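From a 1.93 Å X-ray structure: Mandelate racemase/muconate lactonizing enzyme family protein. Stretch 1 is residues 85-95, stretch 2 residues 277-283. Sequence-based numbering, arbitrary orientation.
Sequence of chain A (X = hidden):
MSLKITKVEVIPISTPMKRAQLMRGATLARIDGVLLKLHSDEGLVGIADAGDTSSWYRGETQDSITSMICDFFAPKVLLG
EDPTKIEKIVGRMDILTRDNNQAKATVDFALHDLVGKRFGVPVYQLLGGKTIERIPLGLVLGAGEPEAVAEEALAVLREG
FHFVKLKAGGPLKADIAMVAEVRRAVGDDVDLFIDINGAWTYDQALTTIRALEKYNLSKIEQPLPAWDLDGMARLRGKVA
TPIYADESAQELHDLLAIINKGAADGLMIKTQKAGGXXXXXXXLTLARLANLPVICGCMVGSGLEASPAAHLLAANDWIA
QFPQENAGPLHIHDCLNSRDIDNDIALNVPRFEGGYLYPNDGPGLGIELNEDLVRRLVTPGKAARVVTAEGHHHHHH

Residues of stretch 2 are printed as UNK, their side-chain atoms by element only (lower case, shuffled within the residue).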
ATOM      1  N   LYS A  85      31.708  29.831   2.480  1.00 18.17           N
ATOM      2  CA  LYS A  85      30.263  29.647   2.361  1.00 18.60           C
ATOM      3  C   LYS A  85      29.920  28.456   1.472  1.00 16.29           C
ATOM      4  O   LYS A  85      29.312  28.600   0.411  1.00 15.39           O
ATOM      5  CB  LYS A  85      29.634  30.937   1.828  1.00 17.07           C
ATOM      6  CG  LYS A  85      29.914  32.129   2.735  1.00 18.09           C
ATOM      7  CD  LYS A  85      29.283  33.407   2.226  1.00 19.09           C
ATOM      8  CE  LYS A  85      29.424  34.510   3.256  1.00 21.00           C
ATOM      9  NZ  LYS A  85      28.706  35.749   2.843  1.00 24.04           N
ATOM     10  N   ILE A  86      30.318  27.274   1.933  1.00 16.48           N
ATOM     11  CA  ILE A  86      30.086  26.039   1.197  1.00 16.06           C
ATOM     12  C   ILE A  86      28.612  25.655   1.081  1.00 16.20           C
ATOM     13  O   ILE A  86      28.172  25.280  -0.001  1.00 13.66           O
ATOM     14  CB  ILE A  86      30.906  24.878   1.808  1.00 17.58           C
ATOM     15  CG1 ILE A  86      32.406  25.172   1.628  1.00 18.41           C
ATOM     16  CG2 ILE A  86      30.561  23.559   1.114  1.00 16.34           C
ATOM     17  CD1 ILE A  86      33.328  24.147   2.268  1.00 19.09           C
ATOM     18  N   GLU A  87      27.850  25.745   2.172  1.00 14.66           N
ATOM     19  CA  GLU A  87      26.417  25.425   2.114  1.00 15.76           C
ATOM     20  C   GLU A  87      25.758  26.317   1.052  1.00 17.11           C
ATOM     21  O   GLU A  87      25.004  25.846   0.201  1.00 16.04           O
ATOM     22  CB  GLU A  87      25.726  25.692   3.462  1.00 13.92           C
ATOM     23  CG  GLU A  87      25.926  24.642   4.560  1.00 15.69           C
ATOM     24  CD  GLU A  87      24.872  23.534   4.549  1.00 17.85           C
ATOM     25  OE1 GLU A  87      23.747  23.756   4.041  1.00 17.15           O
ATOM     26  OE2 GLU A  87      25.166  22.439   5.074  1.00 18.85           O
ATOM     27  N   LYS A  88      26.051  27.613   1.118  1.00 17.70           N
ATOM     28  CA  LYS A  88      25.481  28.578   0.187  1.00 16.72           C
ATOM     29  C   LYS A  88      25.816  28.256  -1.269  1.00 17.47           C
ATOM     30  O   LYS A  88      24.922  28.176  -2.113  1.00 16.92           O
ATOM     31  CB  LYS A  88      25.971  29.990   0.532  1.00 17.27           C
ATOM     32  CG  LYS A  88      25.313  31.095  -0.286  1.00 18.24           C
ATOM     33  CD  LYS A  88      26.033  32.426  -0.094  1.00 19.54           C
ATOM     34  CE  LYS A  88      25.468  33.492  -1.021  1.00 20.48           C
ATOM     35  NZ  LYS A  88      26.324  34.715  -1.041  1.00 22.47           N
ATOM     36  N   ILE A  89      27.100  28.066  -1.559  1.00 16.41           N
ATOM     37  CA  ILE A  89      27.544  27.767  -2.921  1.00 17.01           C
ATOM     38  C   ILE A  89      26.994  26.448  -3.468  1.00 17.29           C
ATOM     39  O   ILE A  89      26.555  26.381  -4.619  1.00 17.49           O
ATOM     40  CB  ILE A  89      29.091  27.755  -2.995  1.00 16.43           C
ATOM     41  CG1 ILE A  89      29.621  29.154  -2.670  1.00 16.53           C
ATOM     42  CG2 ILE A  89      29.550  27.318  -4.384  1.00 16.13           C
ATOM     43  CD1 ILE A  89      31.122  29.214  -2.453  1.00 15.80           C
ATOM     44  N   VAL A  90      27.021  25.399  -2.653  1.00 16.66           N
ATOM     45  CA  VAL A  90      26.500  24.104  -3.080  1.00 15.01           C
ATOM     46  C   VAL A  90      25.022  24.258  -3.419  1.00 16.03           C
ATOM     47  O   VAL A  90      24.530  23.664  -4.375  1.00 16.86           O
ATOM     48  CB  VAL A  90      26.668  23.036  -1.966  1.00 15.63           C
ATOM     49  CG1 VAL A  90      25.959  21.737  -2.354  1.00 13.57           C
ATOM     50  CG2 VAL A  90      28.142  22.776  -1.730  1.00 14.79           C
ATOM     51  N   GLY A  91      24.323  25.071  -2.634  1.00 15.68           N
ATOM     52  CA  GLY A  91      22.910  25.299  -2.876  1.00 17.18           C
ATOM     53  C   GLY A  91      22.676  26.056  -4.170  1.00 17.75           C
ATOM     54  O   GLY A  91      21.819  25.683  -4.975  1.00 17.08           O
ATOM     55  N   ARG A  92      23.437  27.122  -4.387  1.00 16.31           N
ATOM     56  CA  ARG A  92      23.272  27.892  -5.614  1.00 17.18           C
ATOM     57  C   ARG A  92      23.615  27.053  -6.848  1.00 15.39           C
ATOM     58  O   ARG A  92      22.944  27.161  -7.870  1.00 16.80           O
ATOM     59  CB  ARG A  92      24.127  29.164  -5.572  1.00 18.21           C
ATOM     60  CG  ARG A  92      23.692  30.157  -4.499  1.00 21.34           C
ATOM     61  CD  ARG A  92      24.418  31.481  -4.657  1.00 24.28           C
ATOM     62  NE  ARG A  92      23.965  32.211  -5.841  1.00 27.39           N
ATOM     63  CZ  ARG A  92      24.611  33.248  -6.375  1.00 28.60           C
ATOM     64  NH1 ARG A  92      25.745  33.675  -5.840  1.00 28.25           N
ATOM     65  NH2 ARG A  92      24.112  33.868  -7.437  1.00 28.25           N
ATOM     66  N   MET A  93      24.645  26.214  -6.760  1.00 15.26           N
ATOM     67  CA  MET A  93      24.999  25.373  -7.901  1.00 14.11           C
ATOM     68  C   MET A  93      23.835  24.430  -8.256  1.00 17.12           C
ATOM     69  O   MET A  93      23.551  24.205  -9.437  1.00 15.85           O
ATOM     70  CB  MET A  93      26.274  24.555  -7.621  1.00 13.25           C
ATOM     71  CG  MET A  93      27.579  25.367  -7.603  1.00 13.34           C
ATOM     72  SD  MET A  93      29.113  24.374  -7.773  1.00 10.51           S
ATOM     73  CE  MET A  93      29.141  23.548  -6.190  1.00 11.99           C
ATOM     74  N   ASP A  94      23.162  23.893  -7.236  1.00 16.48           N
ATOM     75  CA  ASP A  94      22.034  22.985  -7.454  1.00 18.11           C
ATOM     76  C   ASP A  94      20.804  23.676  -8.050  1.00 18.52           C
ATOM     77  O   ASP A  94      20.057  23.076  -8.825  1.00 20.29           O
ATOM     78  CB  ASP A  94      21.642  22.283  -6.150  1.00 18.54           C
ATOM     79  CG  ASP A  94      22.547  21.100  -5.822  1.00 20.56           C
ATOM     80  OD1 ASP A  94      23.174  20.541  -6.756  1.00 19.09           O
ATOM     81  OD2 ASP A  94      22.616  20.719  -4.631  1.00 21.57           O
ATOM     82  N   ILE A  95      20.578  24.932  -7.690  1.00 18.53           N
ATOM     83  CA  ILE A  95      19.439  25.652  -8.239  1.00 19.15           C
ATOM     84  C   ILE A  95      19.767  26.049  -9.677  1.00 19.80           C
ATOM     85  O   ILE A  95      18.910  26.006 -10.564  1.00 19.44           O
ATOM     86  CB  ILE A  95      19.136  26.925  -7.432  1.00 21.67           C
ATOM     87  CG1 ILE A  95      18.719  26.548  -6.006  1.00 22.80           C
ATOM     88  CG2 ILE A  95      18.026  27.730  -8.112  1.00 22.15           C
ATOM     89  CD1 ILE A  95      17.430  25.764  -5.935  1.00 24.36           C
ATOM     90  N   UNK A 277      31.599  16.656  -1.221  1.00 17.76           N
ATOM     91  CA  UNK A 277      31.695  16.210   0.163  1.00 18.30           C
ATOM     92  C   UNK A 277      30.469  16.560   1.000  1.00 17.44           C
ATOM     93  O   UNK A 277      30.002  15.731   1.779  1.00 18.89           O
ATOM     94  c   UNK A 277      32.966  16.771   0.812  1.00 18.68           C
ATOM     95  c   UNK A 277      35.458  17.092   0.783  1.00 19.27           C
ATOM     96  c   UNK A 277      34.288  16.299   0.185  1.00 18.16           C
ATOM     97  c   UNK A 277      34.470  14.796   0.418  1.00 19.87           C
ATOM     98  N   UNK A 278      29.948  17.775   0.851  1.00 16.59           N
ATOM     99  CA  UNK A 278      28.766  18.169   1.606  1.00 16.93           C
ATOM    100  C   UNK A 278      27.583  17.303   1.178  1.00 17.08           C
ATOM    101  O   UNK A 278      26.883  16.753   2.020  1.00 15.98           O
ATOM    102  c   UNK A 278      27.146  20.161   2.026  1.00 19.25           C
ATOM    103  c   UNK A 278      27.093  19.795   3.511  1.00 19.13           C
ATOM    104  c   UNK A 278      27.050  21.665   1.836  1.00 17.74           C
ATOM    105  c   UNK A 278      28.442  19.650   1.389  1.00 16.47           C
ATOM    106  N   UNK A 279      27.371  17.182  -0.130  1.00 16.60           N
ATOM    107  CA  UNK A 279      26.287  16.358  -0.655  1.00 17.30           C
ATOM    108  C   UNK A 279      26.457  14.913  -0.172  1.00 16.11           C
ATOM    109  O   UNK A 279      25.472  14.218   0.108  1.00 14.64           O
ATOM    110  c   UNK A 279      24.294  17.940  -2.604  1.00 29.69           C
ATOM    111  c   UNK A 279      25.795  17.732  -2.784  1.00 23.74           C
ATOM    112  c   UNK A 279      23.468  17.077  -3.583  1.00 32.94           C
ATOM    113  c   UNK A 279      26.271  16.403  -2.191  1.00 19.18           C
ATOM    114  n   UNK A 279      22.258  16.445  -2.917  1.00 31.47           N
ATOM    115  N   UNK A 280      27.706  14.465  -0.074  1.00 14.85           N
ATOM    116  CA  UNK A 280      27.995  13.116   0.393  1.00 14.14           C
ATOM    117  C   UNK A 280      27.566  12.953   1.855  1.00 14.96           C
ATOM    118  O   UNK A 280      27.039  11.914   2.234  1.00 12.86           O
ATOM    119  c   UNK A 280      29.479  12.807   0.244  1.00 12.74           C
ATOM    120  N   UNK A 281      27.792  13.975   2.677  1.00 15.51           N
ATOM    121  CA  UNK A 281      27.400  13.895   4.085  1.00 15.44           C
ATOM    122  C   UNK A 281      25.885  13.734   4.202  1.00 15.48           C
ATOM    123  O   UNK A 281      25.394  12.988   5.048  1.00 14.04           O
ATOM    124  c   UNK A 281      29.364  15.310   4.947  1.00 14.62           C
ATOM    125  n   UNK A 281      29.528  17.707   5.139  1.00 14.78           N
ATOM    126  o   UNK A 281      30.243  16.454   6.866  1.00 19.17           O
ATOM    127  c   UNK A 281      29.755  16.544   5.732  1.00 17.85           C
ATOM    128  c   UNK A 281      27.851  15.148   4.844  1.00 15.14           C
ATOM    129  N   UNK A 282      25.147  14.440   3.350  1.00 14.62           N
ATOM    130  CA  UNK A 282      23.691  14.344   3.362  1.00 16.41           C
ATOM    131  C   UNK A 282      23.295  12.929   2.920  1.00 15.53           C
ATOM    132  O   UNK A 282      22.433  12.295   3.517  1.00 13.96           O
ATOM    133  c   UNK A 282      23.397  16.836   2.848  1.00 16.80           C
ATOM    134  n   UNK A 282      23.118  19.224   2.285  1.00 18.82           N
ATOM    135  n   UNK A 282      22.581  20.172   0.250  1.00 18.04           N
ATOM    136  n   UNK A 282      23.267  21.500   1.990  1.00 19.50           N
ATOM    137  c   UNK A 282      23.090  15.396   2.422  1.00 14.38           C
ATOM    138  c   UNK A 282      22.846  17.852   1.858  1.00 16.58           C
ATOM    139  c   UNK A 282      22.986  20.296   1.508  1.00 18.38           C
ATOM    140  N   UNK A 283      23.956  12.455   1.871  1.00 15.21           N
ATOM    141  CA  UNK A 283      23.745  11.125   1.304  1.00 14.92           C
ATOM    142  C   UNK A 283      23.933  10.071   2.405  1.00 14.50           C
ATOM    143  O   UNK A 283      23.132   9.144   2.550  1.00 13.93           O
ATOM    144  c   UNK A 283      24.785   6.382  -2.021  1.00 15.00           C
ATOM    145  c   UNK A 283      25.500   6.268   0.294  1.00 15.24           C
ATOM    146  c   UNK A 283      24.533   9.793  -0.780  1.00 15.29           C
ATOM    147  c   UNK A 283      24.783  10.909   0.200  1.00 14.58           C
ATOM    148  c   UNK A 283      24.583   7.759  -1.834  1.00 15.59           C
ATOM    149  n   UNK A 283      24.143   8.715  -2.711  1.00 16.39           N
ATOM    150  c   UNK A 283      25.298   7.639   0.479  1.00 14.59           C
ATOM    151  c   UNK A 283      25.244   5.657  -0.946  1.00 14.41           C
ATOM    152  c   UNK A 283      24.834   8.402  -0.601  1.00 14.22           C
ATOM    153  c   UNK A 283      24.109   9.927  -2.069  1.00 15.07           C
TER
HETATM  154  O   HOH W   1      23.257  23.699   0.137  1.00 17.57           O
HETATM  155  O   HOH W   2      23.671  20.163   5.039  1.00 20.17           O
HETATM  156  O   HOH W   3      22.144  21.974  -2.103  1.00 23.15           O

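Position 277 carries four side-chain carbons, forked at the second. It makes no contact with stretch 1, and its CA-to-CB bond points sideways. A chi1 of -63° and a chi2 of 171° fit the common m,t rotamer. This is L277.

Position 278 again has four carbons forked at the second, but here CA-to-CB points toward stretch 1. One terminal carbon lies near the aliphatic side chains of I86 and V90, and both lie near the carboxylate of E87. The fork beyond CB identifies L278. Its CD2 is 4.1 Å from CG2 of I86 and 3.9 Å from CG2 of V90. Its CD1 is 3.6 Å from OE2 of E87.

Position 279 has four carbons in a row ending in a nitrogen. CA-to-CB points sideways, and the unbranched chain curls through three m rotamers. Its carbons touch V90 and D94. This is K279. Its CG is 4.0 Å from CG1 of V90, and its CD is 3.8 Å from OD2 of D94. The contact is therefore made by the methylenes; NZ forms no salt bridge with D94.

Position 280 has a single side-chain carbon, out of reach of stretch 1. This is A280.

Position 281 has three carbons, the third carrying one oxygen and one nitrogen. Its CA-to-CB bond points toward stretch 1, but the side chain makes no contact. The terminal group is an amide, so the residue is Q281.

Position 282 has three carbons, a nitrogen, then a carbon bearing two more nitrogens. One terminal nitrogen meets the carboxylate of E87. This planar end is a guanidinium, and the residue is R282. Its chain is extended, with chi2 and chi3 both t. NH2 lies 3.1 Å from OE1 of E87, forming a salt bridge. The hydrogen bond within it is weak, with an angle of 123° at the hydrogen.

Position 283 has one carbon followed by fused five- and six-membered rings holding eight carbons and one nitrogen. It is out of reach of stretch 1. This indole is W283.

The two helices cross nearly at right angles, and the contact buries 294 Å² in all. L278 packs against I86 and V90, while R282 extends to E87. Three waters reinforce the polar side. Water 1 links E87 O to R282 NH2, water 2 links E87 OE2 to R282 NE, and water 3 links D94 OD2 to R282 NH1. Each donates to an oxygen of stretch 1 and accepts from the guanidinium. The direct salt bridge is thus one part of a wider hydrated network beside a small apolar patch.

Stretch 2 277-283: LLKAQRW
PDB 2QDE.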